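Local structure of SusD homolog (Bacteroides thetaiotaomicron, 3EHM) at residues A[236-241]-A[345-350]. The protein probably binds mucin O-glycans as a SusD-like outer-membrane lipoprotein, contributing to their use by this gut symbiont. Numbering follows the deposited sequence.
Sequences GGVIED and SETYFL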
loop_
_atom_site.group_PDB
_atom_site.type_symbol
_atom_site.label_atom_id
_atom_site.label_comp_id
_atom_site.label_asym_id
_atom_site.label_seq_id
_atom_site.Cartn_x
_atom_site.Cartn_y
_atom_site.Cartn_z
ATOM N N GLY A 236 0.298 -12.785 21.693
ATOM C CA GLY A 236 1.368 -11.836 21.428
ATOM C C GLY A 236 0.981 -10.387 21.184
ATOM O O GLY A 236 1.821 -9.494 21.306
ATOM N N GLY A 237 -0.278 -10.149 20.832
ATOM C CA GLY A 237 -0.730 -8.789 20.586
ATOM C C GLY A 237 -0.391 -8.279 19.196
ATOM O O GLY A 237 0.279 -8.960 18.424
ATOM N N VAL A 238 -0.868 -7.077 18.878
ATOM C CA VAL A 238 -0.618 -6.452 17.582
ATOM C C VAL A 238 0.181 -5.165 17.777
ATOM O O VAL A 238 0.502 -4.798 18.908
ATOM C CB VAL A 238 -1.941 -6.111 16.858
ATOM C CG1 VAL A 238 -2.644 -7.390 16.427
ATOM C CG2 VAL A 238 -2.842 -5.294 17.778
ATOM N N ILE A 239 0.501 -4.486 16.679
ATOM C CA ILE A 239 1.262 -3.243 16.751
ATOM C C ILE A 239 0.340 -2.101 17.176
ATOM O O ILE A 239 -0.488 -1.636 16.392
ATOM C CB ILE A 239 1.911 -2.914 15.385
ATOM C CG1 ILE A 239 2.922 -4.009 15.020
ATOM C CG2 ILE A 239 2.618 -1.567 15.449
ATOM C CD1 ILE A 239 3.516 -3.874 13.629
ATOM N N GLU A 240 0.478 -1.661 18.424
ATOM C CA GLU A 240 -0.362 -0.585 18.951
ATOM C C GLU A 240 0.452 0.621 19.395
ATOM O O GLU A 240 -0.106 1.670 19.719
ATOM C CB GLU A 240 -1.170 -1.080 20.149
ATOM C CG GLU A 240 -1.923 -2.367 19.929
ATOM C CD GLU A 240 -2.676 -2.795 21.174
ATOM O OE1 GLU A 240 -2.054 -2.831 22.258
ATOM O OE2 GLU A 240 -3.883 -3.097 21.070
ATOM N N ASP A 241 1.769 0.463 19.416
ATOM C CA ASP A 241 2.662 1.530 19.837
ATOM C C ASP A 241 3.616 1.835 18.692
ATOM O O ASP A 241 3.996 0.941 17.942
ATOM C CB ASP A 241 3.443 1.078 21.074
ATOM C CG ASP A 241 2.531 0.591 22.187
ATOM O OD1 ASP A 241 1.886 1.438 22.843
ATOM O OD2 ASP A 241 2.445 -0.639 22.397
ATOM N N SER A 345 -0.852 3.278 13.721
ATOM C CA SER A 345 -2.093 3.951 13.353
ATOM C C SER A 345 -3.019 3.044 12.550
ATOM O O SER A 345 -4.235 3.073 12.735
ATOM C CB SER A 345 -1.802 5.241 12.573
ATOM O OG SER A 345 -1.058 4.992 11.394
ATOM N N GLU A 346 -2.453 2.223 11.670
ATOM C CA GLU A 346 -3.279 1.335 10.859
ATOM C C GLU A 346 -4.069 0.369 11.739
ATOM O O GLU A 346 -5.248 0.102 11.492
ATOM C CB GLU A 346 -2.425 0.533 9.875
ATOM C CG GLU A 346 -3.267 -0.181 8.827
ATOM C CD GLU A 346 -2.470 -1.105 7.929
ATOM O OE1 GLU A 346 -1.258 -0.867 7.728
ATOM O OE2 GLU A 346 -3.073 -2.065 7.406
ATOM N N THR A 347 -3.414 -0.156 12.767
ATOM C CA THR A 347 -4.067 -1.086 13.681
ATOM C C THR A 347 -5.363 -0.497 14.239
ATOM O O THR A 347 -6.394 -1.172 14.291
ATOM C CB THR A 347 -3.134 -1.452 14.850
ATOM O OG1 THR A 347 -1.986 -2.143 14.340
ATOM C CG2 THR A 347 -3.848 -2.345 15.848
ATOM N N TYR A 348 -5.319 0.765 14.652
ATOM C CA TYR A 348 -6.513 1.387 15.200
ATOM C C TYR A 348 -7.633 1.545 14.178
ATOM O O TYR A 348 -8.800 1.352 14.512
ATOM C CB TYR A 348 -6.174 2.740 15.834
ATOM C CG TYR A 348 -5.341 2.592 17.084
ATOM C CD1 TYR A 348 -3.951 2.593 17.020
ATOM C CD2 TYR A 348 -5.944 2.379 18.324
ATOM C CE1 TYR A 348 -3.177 2.384 18.154
ATOM C CE2 TYR A 348 -5.178 2.166 19.468
ATOM C CZ TYR A 348 -3.796 2.169 19.373
ATOM O OH TYR A 348 -3.030 1.945 20.490
ATOM N N PHE A 349 -7.293 1.879 12.938
ATOM C CA PHE A 349 -8.328 2.040 11.918
ATOM C C PHE A 349 -8.930 0.696 11.545
ATOM O O PHE A 349 -10.110 0.604 11.201
ATOM C CB PHE A 349 -7.761 2.748 10.688
ATOM C CG PHE A 349 -7.453 4.199 10.925
ATOM C CD1 PHE A 349 -8.465 5.085 11.272
ATOM C CD2 PHE A 349 -6.151 4.675 10.827
ATOM C CE1 PHE A 349 -8.185 6.425 11.522
ATOM C CE2 PHE A 349 -5.860 6.012 11.075
ATOM C CZ PHE A 349 -6.881 6.890 11.425
ATOM N N LEU A 350 -8.109 -0.347 11.615
ATOM C CA LEU A 350 -8.567 -1.700 11.330
ATOM C C LEU A 350 -9.534 -2.118 12.439
ATOM O O LEU A 350 -10.578 -2.705 12.170
ATOM C CB LEU A 350 -7.377 -2.661 11.284
ATOM C CG LEU A 350 -6.494 -2.555 10.036
ATOM C CD1 LEU A 350 -5.223 -3.378 10.223
ATOM C CD2 LEU A 350 -7.279 -3.026 8.818
#
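T347 and Y348, consecutive on helix 344-356, donate hydroxyl hydrogens to consecutive backbone carbonyls of the loop 236-241, I239 O and E240 O. T347 OG1 gives its hydrogen to I239 O at 2.6 Å; the C=O···donor angle is 145°, with the donor tilted out of the carbonyl plane. With OG1 anti to its own carbonyl carbon (chi1 -64°), the T347 hydroxyl is directed at the loop, while the T347 methyl CG2 on the other branch meets V238 CG2 at 3.7 Å, the two side chains crossing at a slant. The second bond, from Y348 OH to E240 O (3.0 Å), differs in geometry: it lies in the carbonyl plane, on a lone pair, at 125°. E240 O also sits in plane at the Y348 ring edge, 3.5 Å from Y348 CE1, and E240 CB lies 3.6 Å from Y348 OH. A phenylalanine in place of Y348 would probably leave E240 O without this hydroxyl donor and the loop with one tie fewer to the helix. Helix 197-215 also holds the loop, which leads to strand 246-248: I239 N is hydrogen-bonded to S206 OG, and V238 packs on N205 and S206. Y348 itself also touches Q370 and I374 of helix 364-378 in this TPR-clan fold.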